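PDB 4UU4: periplasmic lipopolysaccharide transport protein LPTH from Pseudomonas aeruginosa, which binds lipopolysaccharide and is required for its translocation from the inner to the outer membrane, perhaps as part of a bridge across the periplasm. Local coordinates for residues G47-G53 against N67-Q73; V85-Y91 against K103-I109; D122-V126 against G135-V139. All coordinates share one frame; numbering follows the deposited sequence.

Contact 1: G47-G53 against N67-Q73; sequences GVAVYRG and NTVTLKQ
A49 and L71 face each other as a hydrogen-bonded pair, as do Y51 and V69, and these four residues set the antiparallel register of two strands whose axes run 4.7 Å apart. Each pair is closed by two backbone bonds, those between Y51 and V69 nearly straight in both directions (174° at each hydrogen). G53 N to N67 O and Q73 N to G47 O add one at each end.

Apolar contacts divide between the faces. On the face of A49, Y51, V69 and L71, the L71 side chain crosses the Y51 ring at about a right angle, its CG 3.6 Å from Y51 CE1 at the ring edge. On the other face methyl groups meet: V48 CG1, set opposite the backbone N by a chi1 of 170°, lies 3.7 Å from T70 CG2, and V50 CG2 3.8 Å from T68 CG2. V50 CG2 also sits under one face of the R52 guanidinium, 4.1 Å from its plane and offset toward the rim.

In this sheet of the jellyroll, strand 39-43 flanks 48-52 and strand 81-85 flanks 68-72. V69 reaches across to V55 and V57 of the facing sheet, while N67 and T68 form a classic beta bulge opposite V85.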
loop_
_atom_site.group_PDB
_atom_site.type_symbol
_atom_site.label_atom_id
_atom_site.label_comp_id
_atom_site.label_asym_id
_atom_site.label_seq_id
_atom_site.Cartn_x
_atom_site.Cartn_y
_atom_site.Cartn_z
ATOM N N GLY A 47 6.128 -1.139 -20.124
ATOM C CA GLY A 47 6.746 -0.841 -18.845
ATOM C C GLY A 47 5.820 -1.259 -17.721
ATOM O O GLY A 47 5.800 -0.655 -16.651
ATOM N N VAL A 48 5.040 -2.303 -17.972
ATOM C CA VAL A 48 4.048 -2.767 -17.013
ATOM C C VAL A 48 4.227 -4.255 -16.732
ATOM O O VAL A 48 4.450 -5.042 -17.648
ATOM C CB VAL A 48 2.624 -2.490 -17.529
ATOM C CG1 VAL A 48 1.577 -3.190 -16.672
ATOM C CG2 VAL A 48 2.370 -0.990 -17.579
ATOM N N ALA A 49 4.150 -4.635 -15.460
ATOM C CA ALA A 49 4.262 -6.042 -15.088
ATOM C C ALA A 49 3.104 -6.463 -14.195
ATOM O O ALA A 49 2.772 -5.766 -13.243
ATOM C CB ALA A 49 5.581 -6.293 -14.387
ATOM N N VAL A 50 2.480 -7.600 -14.487
ATOM C CA VAL A 50 1.437 -8.083 -13.576
ATOM C C VAL A 50 1.732 -9.467 -12.987
ATOM O O VAL A 50 2.032 -10.419 -13.707
ATOM C CB VAL A 50 0.007 -8.004 -14.184
ATOM C CG1 VAL A 50 -0.010 -8.523 -15.601
ATOM C CG2 VAL A 50 -0.993 -8.760 -13.319
ATOM N N TYR A 51 1.650 -9.543 -11.661
ATOM C CA TYR A 51 1.937 -10.748 -10.896
ATOM C C TYR A 51 0.667 -11.274 -10.223
ATOM O O TYR A 51 -0.116 -10.501 -9.661
ATOM C CB TYR A 51 2.989 -10.448 -9.827
ATOM C CG TYR A 51 4.232 -9.758 -10.343
ATOM C CD1 TYR A 51 4.282 -8.376 -10.472
ATOM C CD2 TYR A 51 5.367 -10.491 -10.684
ATOM C CE1 TYR A 51 5.420 -7.742 -10.939
ATOM C CE2 TYR A 51 6.510 -9.865 -11.153
ATOM C CZ TYR A 51 6.529 -8.494 -11.279
ATOM O OH TYR A 51 7.662 -7.870 -11.745
ATOM N N ARG A 52 0.473 -12.592 -10.279
ATOM C CA ARG A 52 -0.727 -13.214 -9.718
ATOM C C ARG A 52 -0.390 -14.409 -8.829
ATOM O O ARG A 52 0.604 -15.108 -9.062
ATOM C CB ARG A 52 -1.668 -13.677 -10.833
ATOM C CG ARG A 52 -2.135 -12.585 -11.781
ATOM C CD ARG A 52 -3.142 -13.137 -12.780
ATOM N NE ARG A 52 -3.228 -12.327 -13.992
ATOM C CZ ARG A 52 -2.325 -12.353 -14.968
ATOM N NH1 ARG A 52 -1.261 -13.138 -14.872
ATOM N NH2 ARG A 52 -2.480 -11.586 -16.039
ATOM N N GLY A 53 -1.228 -14.634 -7.816
ATOM C CA GLY A 53 -1.126 -15.805 -6.959
ATOM C C GLY A 53 -0.291 -15.609 -5.706
ATOM O O GLY A 53 0.921 -15.832 -5.726
ATOM N N ASN A 67 -3.685 -10.556 -4.153
ATOM C CA ASN A 67 -4.028 -11.572 -5.126
ATOM C C ASN A 67 -3.449 -11.179 -6.470
ATOM O O ASN A 67 -2.926 -12.015 -7.205
ATOM C CB ASN A 67 -5.541 -11.721 -5.234
ATOM C CG ASN A 67 -6.167 -12.130 -3.929
ATOM O OD1 ASN A 67 -7.184 -11.571 -3.511
ATOM N ND2 ASN A 67 -5.558 -13.102 -3.265
ATOM N N THR A 68 -3.533 -9.888 -6.781
ATOM C CA THR A 68 -3.012 -9.404 -8.051
ATOM C C THR A 68 -2.279 -8.080 -7.889
ATOM O O THR A 68 -2.834 -7.106 -7.364
ATOM C CB THR A 68 -4.132 -9.227 -9.085
ATOM O OG1 THR A 68 -4.949 -10.404 -9.115
ATOM C CG2 THR A 68 -3.547 -8.961 -10.469
ATOM N N VAL A 69 -1.035 -8.046 -8.359
ATOM C CA VAL A 69 -0.211 -6.850 -8.244
ATOM C C VAL A 69 0.300 -6.368 -9.600
ATOM O O VAL A 69 0.799 -7.146 -10.397
ATOM C CB VAL A 69 0.966 -7.085 -7.278
ATOM C CG1 VAL A 69 1.876 -5.868 -7.225
ATOM C CG2 VAL A 69 0.436 -7.405 -5.888
ATOM N N THR A 70 0.155 -5.078 -9.866
ATOM C CA THR A 70 0.676 -4.500 -11.094
ATOM C C THR A 70 1.730 -3.447 -10.781
ATOM O O THR A 70 1.498 -2.559 -9.964
ATOM C CB THR A 70 -0.435 -3.847 -11.933
ATOM O OG1 THR A 70 -1.451 -4.813 -12.227
ATOM C CG2 THR A 70 0.138 -3.304 -13.234
ATOM N N LEU A 71 2.890 -3.562 -11.429
ATOM C CA LEU A 71 3.922 -2.535 -11.358
ATOM C C LEU A 71 3.908 -1.715 -12.632
ATOM O O LEU A 71 3.974 -2.270 -13.735
ATOM C CB LEU A 71 5.309 -3.153 -11.201
ATOM C CG LEU A 71 5.503 -4.272 -10.185
ATOM C CD1 LEU A 71 6.981 -4.585 -10.025
ATOM C CD2 LEU A 71 4.894 -3.909 -8.861
ATOM N N LYS A 72 3.822 -0.398 -12.481
ATOM C CA LYS A 72 3.955 0.484 -13.632
ATOM C C LYS A 72 5.305 1.170 -13.553
ATOM O O LYS A 72 5.707 1.631 -12.488
ATOM C CB LYS A 72 2.827 1.512 -13.666
ATOM C CG LYS A 72 1.440 0.893 -13.761
ATOM C CD LYS A 72 0.356 1.960 -13.741
ATOM C CE LYS A 72 -1.038 1.356 -13.872
ATOM N NZ LYS A 72 -1.472 0.602 -12.658
ATOM N N GLN A 73 6.002 1.223 -14.684
ATOM C CA GLN A 73 7.354 1.769 -14.747
ATOM C C GLN A 73 7.350 3.190 -15.304
ATOM O O GLN A 73 6.547 3.518 -16.171
ATOM C CB GLN A 73 8.229 0.857 -15.613
ATOM C CG GLN A 73 9.705 1.177 -15.599
ATOM C CD GLN A 73 10.540 0.091 -16.248
ATOM O OE1 GLN A 73 10.029 -0.969 -16.609
ATOM N NE2 GLN A 73 11.835 0.351 -16.398
#

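Contact 2: V85-Y91 against K103-I109; sequences VGKPAYY and KAYGLTI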
loop_
_atom_site.group_PDB
_atom_site.type_symbol
_atom_site.label_atom_id
_atom_site.label_comp_id
_atom_site.label_asym_id
_atom_site.label_seq_id
_atom_site.Cartn_x
_atom_site.Cartn_y
_atom_site.Cartn_z
ATOM N N VAL A 85 -4.178 -5.683 -5.189
ATOM C CA VAL A 85 -5.586 -5.990 -4.959
ATOM C C VAL A 85 -5.726 -7.362 -4.300
ATOM O O VAL A 85 -5.178 -8.361 -4.794
ATOM C CB VAL A 85 -6.390 -5.982 -6.279
ATOM C CG1 VAL A 85 -7.729 -6.682 -6.099
ATOM C CG2 VAL A 85 -6.571 -4.556 -6.793
ATOM N N GLY A 86 -6.452 -7.394 -3.184
ATOM C CA GLY A 86 -6.703 -8.617 -2.437
ATOM C C GLY A 86 -7.973 -8.530 -1.599
ATOM O O GLY A 86 -8.814 -7.661 -1.832
ATOM N N LYS A 87 -8.118 -9.434 -0.629
ATOM C CA LYS A 87 -9.257 -9.401 0.293
ATOM C C LYS A 87 -8.851 -9.505 1.768
ATOM O O LYS A 87 -9.110 -10.524 2.409
ATOM C CB LYS A 87 -10.237 -10.540 -0.015
ATOM C CG LYS A 87 -10.300 -10.998 -1.466
ATOM C CD LYS A 87 -11.327 -10.218 -2.266
ATOM C CE LYS A 87 -11.610 -10.899 -3.595
ATOM N NZ LYS A 87 -12.671 -10.201 -4.371
ATOM N N PRO A 88 -8.225 -8.451 2.325
ATOM C CA PRO A 88 -7.788 -7.255 1.602
ATOM C C PRO A 88 -6.323 -7.350 1.203
ATOM O O PRO A 88 -5.620 -8.298 1.562
ATOM C CB PRO A 88 -7.947 -6.166 2.660
ATOM C CG PRO A 88 -7.569 -6.862 3.919
ATOM C CD PRO A 88 -8.135 -8.257 3.783
ATOM N N ALA A 89 -5.873 -6.353 0.456
ATOM C CA ALA A 89 -4.462 -6.157 0.205
ATOM C C ALA A 89 -3.825 -5.563 1.456
ATOM O O ALA A 89 -4.481 -4.837 2.235
ATOM C CB ALA A 89 -4.260 -5.248 -0.979
ATOM N N TYR A 90 -2.538 -5.857 1.624
ATOM C CA TYR A 90 -1.817 -5.559 2.853
ATOM C C TYR A 90 -0.507 -4.812 2.600
ATOM O O TYR A 90 0.265 -5.173 1.718
ATOM C CB TYR A 90 -1.545 -6.870 3.596
ATOM C CG TYR A 90 -0.688 -6.758 4.838
ATOM C CD1 TYR A 90 -1.163 -6.131 5.988
ATOM C CD2 TYR A 90 0.584 -7.310 4.870
ATOM C CE1 TYR A 90 -0.384 -6.043 7.129
ATOM C CE2 TYR A 90 1.368 -7.226 6.004
ATOM C CZ TYR A 90 0.881 -6.594 7.131
ATOM O OH TYR A 90 1.668 -6.513 8.259
ATOM N N TYR A 91 -0.274 -3.766 3.383
ATOM C CA TYR A 91 0.969 -3.005 3.345
ATOM C C TYR A 91 1.599 -3.039 4.735
ATOM O O TYR A 91 0.906 -2.886 5.731
ATOM C CB TYR A 91 0.687 -1.557 2.927
ATOM C CG TYR A 91 1.872 -0.615 3.029
ATOM C CD1 TYR A 91 2.762 -0.473 1.977
ATOM C CD2 TYR A 91 2.089 0.147 4.170
ATOM C CE1 TYR A 91 3.841 0.385 2.055
ATOM C CE2 TYR A 91 3.168 1.011 4.259
ATOM C CZ TYR A 91 4.043 1.124 3.196
ATOM O OH TYR A 91 5.120 1.979 3.271
ATOM N N LYS A 103 0.945 -1.243 10.140
ATOM C CA LYS A 103 0.170 -2.111 9.268
ATOM C C LYS A 103 -0.843 -1.278 8.501
ATOM O O LYS A 103 -1.297 -0.240 8.977
ATOM C CB LYS A 103 -0.546 -3.196 10.074
ATOM C CG LYS A 103 0.382 -4.092 10.876
ATOM C CD LYS A 103 -0.397 -5.137 11.653
ATOM C CE LYS A 103 0.527 -6.044 12.445
ATOM N NZ LYS A 103 -0.223 -6.971 13.337
ATOM N N ALA A 104 -1.183 -1.736 7.304
ATOM C CA ALA A 104 -2.148 -1.046 6.465
ATOM C C ALA A 104 -2.953 -2.056 5.661
ATOM O O ALA A 104 -2.420 -3.037 5.153
ATOM C CB ALA A 104 -1.448 -0.055 5.550
ATOM N N TYR A 105 -4.249 -1.811 5.564
ATOM C CA TYR A 105 -5.138 -2.732 4.889
ATOM C C TYR A 105 -6.033 -1.968 3.944
ATOM O O TYR A 105 -6.417 -0.836 4.225
ATOM C CB TYR A 105 -6.003 -3.472 5.902
ATOM C CG TYR A 105 -5.232 -4.279 6.926
ATOM C CD1 TYR A 105 -4.823 -3.711 8.132
ATOM C CD2 TYR A 105 -4.940 -5.617 6.700
ATOM C CE1 TYR A 105 -4.133 -4.458 9.075
ATOM C CE2 TYR A 105 -4.252 -6.368 7.635
ATOM C CZ TYR A 105 -3.851 -5.786 8.819
ATOM O OH TYR A 105 -3.164 -6.541 9.745
ATOM N N GLY A 106 -6.374 -2.591 2.824
ATOM C CA GLY A 106 -7.320 -1.971 1.914
ATOM C C GLY A 106 -7.679 -2.890 0.774
ATOM O O GLY A 106 -6.853 -3.683 0.352
ATOM N N LEU A 107 -8.909 -2.792 0.283
ATOM C CA LEU A 107 -9.306 -3.550 -0.894
ATOM C C LEU A 107 -8.393 -3.230 -2.075
ATOM O O LEU A 107 -7.945 -4.136 -2.771
ATOM C CB LEU A 107 -10.775 -3.310 -1.236
ATOM C CG LEU A 107 -11.702 -4.479 -0.886
ATOM C CD1 LEU A 107 -11.390 -5.015 0.500
ATOM C CD2 LEU A 107 -13.171 -4.077 -0.986
ATOM N N THR A 108 -8.098 -1.950 -2.291
ATOM C CA THR A 108 -7.067 -1.585 -3.264
ATOM C C THR A 108 -5.969 -0.767 -2.590
ATOM O O THR A 108 -6.258 0.160 -1.840
ATOM C CB THR A 108 -7.648 -0.807 -4.466
ATOM O OG1 THR A 108 -8.611 -1.620 -5.143
ATOM C CG2 THR A 108 -6.550 -0.419 -5.445
ATOM N N ILE A 109 -4.708 -1.114 -2.836
ATOM C CA ILE A 109 -3.609 -0.314 -2.297
ATOM C C ILE A 109 -2.674 0.138 -3.411
ATOM O O ILE A 109 -2.229 -0.671 -4.204
ATOM C CB ILE A 109 -2.789 -1.093 -1.248
ATOM C CG1 ILE A 109 -3.642 -1.443 -0.027
ATOM C CG2 ILE A 109 -1.572 -0.285 -0.811
ATOM C CD1 ILE A 109 -2.880 -2.219 1.034
#
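Strands 89-91 and 103-106 run antiparallel with axes 4.7 Å apart, the pairs A89-G106 and Y91-A104 each closed by two backbone hydrogen bonds, of which Y91 N to A104 O is the straightest (2.9 Å, 175° at the hydrogen). Between V85, paired with T108, and A89 the register slips by two residues, a beta bulge that takes in the corner at G86-P88 and its cis peptide before P88.

Y90 and Y105 form a non-hydrogen-bonded pair with their side chains alongside and pointing the same way. Their rings are oblique, centroids 5.3 Å apart and planes at 46°, and touch most closely at Y90 CD1 and Y105 CE2 (3.5 Å). A chi1 of 175° sets the Y90 ring opposite the backbone N and brings it toward the partner strand, where its OH comes near K103 CG. P88 CG packs on Y105 CD2 at 4.0 Å, extending this row.

The face of A89, Y91 and A104 is apolar where the segments meet. A104 CB touches Y91 CB at 3.7 Å and also lies at the edge of the Y91 ring. I109, beyond the corner at L107-T108, sends its CD1 back to within 3.9 Å of A89 CB and also against Y91 CB.

The chemistry thus differs on the two faces. The tyrosine row has polar fringes: Y90 OH is hydrogen-bonded to E92, and the Y105 ring receives K125 in a cation-pi contact. The buried face, A89, A104 and the Y91 ring, meets I109, V118 and L120 of the other sheet in the jellyroll interior, a lining consistent with the lipid-binding role of this family.

Contact 3: D122-V126 against G135-V139; sequences DQAKV and GEKIV
G135 meets A124 as an antiparallel hydrogen-bonded pair, and its N-H bonds to A124 O, with G135 N 2.9 Å from that oxygen. The A124 methyl lies beside the G135 backbone.

At E136 the chain turns the corner from strand 131-135 into strand 137-141. The carbonyl of this residue accepts a weak bond from D122 N (3.0 Å, 131° at the hydrogen), tying one corner to the other. The E136 carboxylate leads away from the first segment to R151, with which it forms a salt bridge, and to the backbone N atoms of A152 and R161.

K137 points away, although its CA backs onto A124 CB. I138 then turns inward and carries the apolar part of the contact. CG1, anti to the carbonyl carbon (chi1 -65°), reaches A124 CB at 3.5 Å, while CG2 meets V126 CG2 at 3.7 Å as the two side chains cross obliquely. CD1 fills in between A124 O and V126 CG2, and L120 packs against both V126 and I138.

Polar and apolar groups are therefore segregated. A124 and V126 of one sheet pack against I138 of the other, joining the two jellyroll sheets across the interior at this end, whereas the carboxylates of the buried corner residues are satisfied from outside the two segments: D122 by T158 and S159, E136 by R151, A152 and R161.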
loop_
_atom_site.group_PDB
_atom_site.type_symbol
_atom_site.label_atom_id
_atom_site.label_comp_id
_atom_site.label_asym_id
_atom_site.label_seq_id
_atom_site.Cartn_x
_atom_site.Cartn_y
_atom_site.Cartn_z
ATOM N N ASP A 122 -11.263 1.541 -0.169
ATOM C CA ASP A 122 -12.288 0.512 0.148
ATOM C C ASP A 122 -12.171 -0.464 1.311
ATOM O O ASP A 122 -11.817 -1.624 1.131
ATOM C CB ASP A 122 -12.563 -0.376 -1.050
ATOM C CG ASP A 122 -14.033 -0.712 -1.175
ATOM O OD1 ASP A 122 -14.782 -0.458 -0.213
ATOM O OD2 ASP A 122 -14.440 -1.230 -2.241
ATOM N N GLN A 123 -12.520 0.011 2.496
ATOM C CA GLN A 123 -12.195 -0.582 3.790
ATOM C C GLN A 123 -10.784 -0.244 4.325
ATOM O O GLN A 123 -10.156 -1.054 5.001
ATOM C CB GLN A 123 -12.485 -2.069 3.819
ATOM C CG GLN A 123 -13.932 -2.345 3.486
ATOM C CD GLN A 123 -14.166 -3.752 2.999
ATOM O OE1 GLN A 123 -15.086 -4.003 2.222
ATOM N NE2 GLN A 123 -13.342 -4.684 3.458
ATOM N N ALA A 124 -10.328 0.967 4.023
ATOM C CA ALA A 124 -9.001 1.414 4.416
ATOM C C ALA A 124 -8.786 1.348 5.930
ATOM O O ALA A 124 -9.494 1.996 6.698
ATOM C CB ALA A 124 -8.756 2.824 3.904
ATOM N N LYS A 125 -7.805 0.556 6.353
ATOM C CA LYS A 125 -7.454 0.468 7.762
ATOM C C LYS A 125 -5.964 0.741 7.925
ATOM O O LYS A 125 -5.187 0.498 7.011
ATOM C CB LYS A 125 -7.810 -0.914 8.319
ATOM C CG LYS A 125 -7.946 -0.972 9.837
ATOM C CD LYS A 125 -8.063 -2.408 10.336
ATOM C CE LYS A 125 -9.158 -3.177 9.605
ATOM N NZ LYS A 125 -9.170 -4.630 9.961
ATOM N N VAL A 126 -5.574 1.273 9.079
ATOM C CA VAL A 126 -4.167 1.492 9.407
ATOM C C VAL A 126 -3.941 1.251 10.892
ATOM O O VAL A 126 -4.574 1.891 11.730
ATOM C CB VAL A 126 -3.699 2.931 9.097
ATOM C CG1 VAL A 126 -2.290 3.143 9.615
ATOM C CG2 VAL A 126 -3.754 3.224 7.614
ATOM N N GLY A 135 -11.381 4.038 7.454
ATOM C CA GLY A 135 -11.977 5.010 6.555
ATOM C C GLY A 135 -12.240 4.463 5.166
ATOM O O GLY A 135 -11.815 3.358 4.826
ATOM N N GLU A 136 -12.958 5.243 4.366
ATOM C CA GLU A 136 -13.227 4.892 2.980
ATOM C C GLU A 136 -11.935 4.978 2.178
ATOM O O GLU A 136 -11.712 4.198 1.248
ATOM C CB GLU A 136 -14.270 5.838 2.379
ATOM C CG GLU A 136 -15.562 5.163 1.951
ATOM C CD GLU A 136 -16.510 6.121 1.256
ATOM O OE1 GLU A 136 -16.017 7.063 0.600
ATOM O OE2 GLU A 136 -17.745 5.938 1.371
ATOM N N LYS A 137 -11.087 5.931 2.547
ATOM C CA LYS A 137 -9.831 6.147 1.843
ATOM C C LYS A 137 -8.754 6.750 2.744
ATOM O O LYS A 137 -8.971 7.774 3.394
ATOM C CB LYS A 137 -10.067 7.037 0.622
ATOM C CG LYS A 137 -8.797 7.515 -0.055
ATOM C CD LYS A 137 -9.108 8.398 -1.242
ATOM C CE LYS A 137 -7.850 9.058 -1.770
ATOM N NZ LYS A 137 -8.036 9.645 -3.126
ATOM N N ILE A 138 -7.588 6.112 2.777
ATOM C CA ILE A 138 -6.490 6.581 3.615
ATOM C C ILE A 138 -5.205 6.790 2.823
ATOM O O ILE A 138 -4.684 5.865 2.220
ATOM C CB ILE A 138 -6.203 5.608 4.774
ATOM C CG1 ILE A 138 -7.392 5.543 5.729
ATOM C CG2 ILE A 138 -4.964 6.040 5.527
ATOM C CD1 ILE A 138 -7.155 4.660 6.929
ATOM N N VAL A 139 -4.694 8.014 2.833
ATOM C CA VAL A 139 -3.452 8.322 2.142
ATOM C C VAL A 139 -2.302 8.397 3.144
ATOM O O VAL A 139 -2.418 9.039 4.180
ATOM C CB VAL A 139 -3.566 9.637 1.359
ATOM C CG1 VAL A 139 -2.337 9.844 0.486
ATOM C CG2 VAL A 139 -4.825 9.623 0.512
#

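Overall arrangement
The three contacts follow one another along the chain and across the two antiparallel sheets of the jellyroll. Contact 1 lies in one sheet and abuts contact 2 at the corner: N67 N lies 2.7 Å from V85 O and T68 O 2.9 Å from V85 N, both probable hydrogen bonds. Contact 2 passes from that sheet into the other, where strand 102-106 neighbours strand 124-128 of contact 3; Y105 N and K125 O, 2.9 Å apart, probably bond there. These two centres are about 9 Å apart. Contacts 1 and 3 do not touch, with centres about 22 Å apart on opposite sides of the chain's centre. Inward-facing residues of contacts 2 and 3 share L120 as a neighbour.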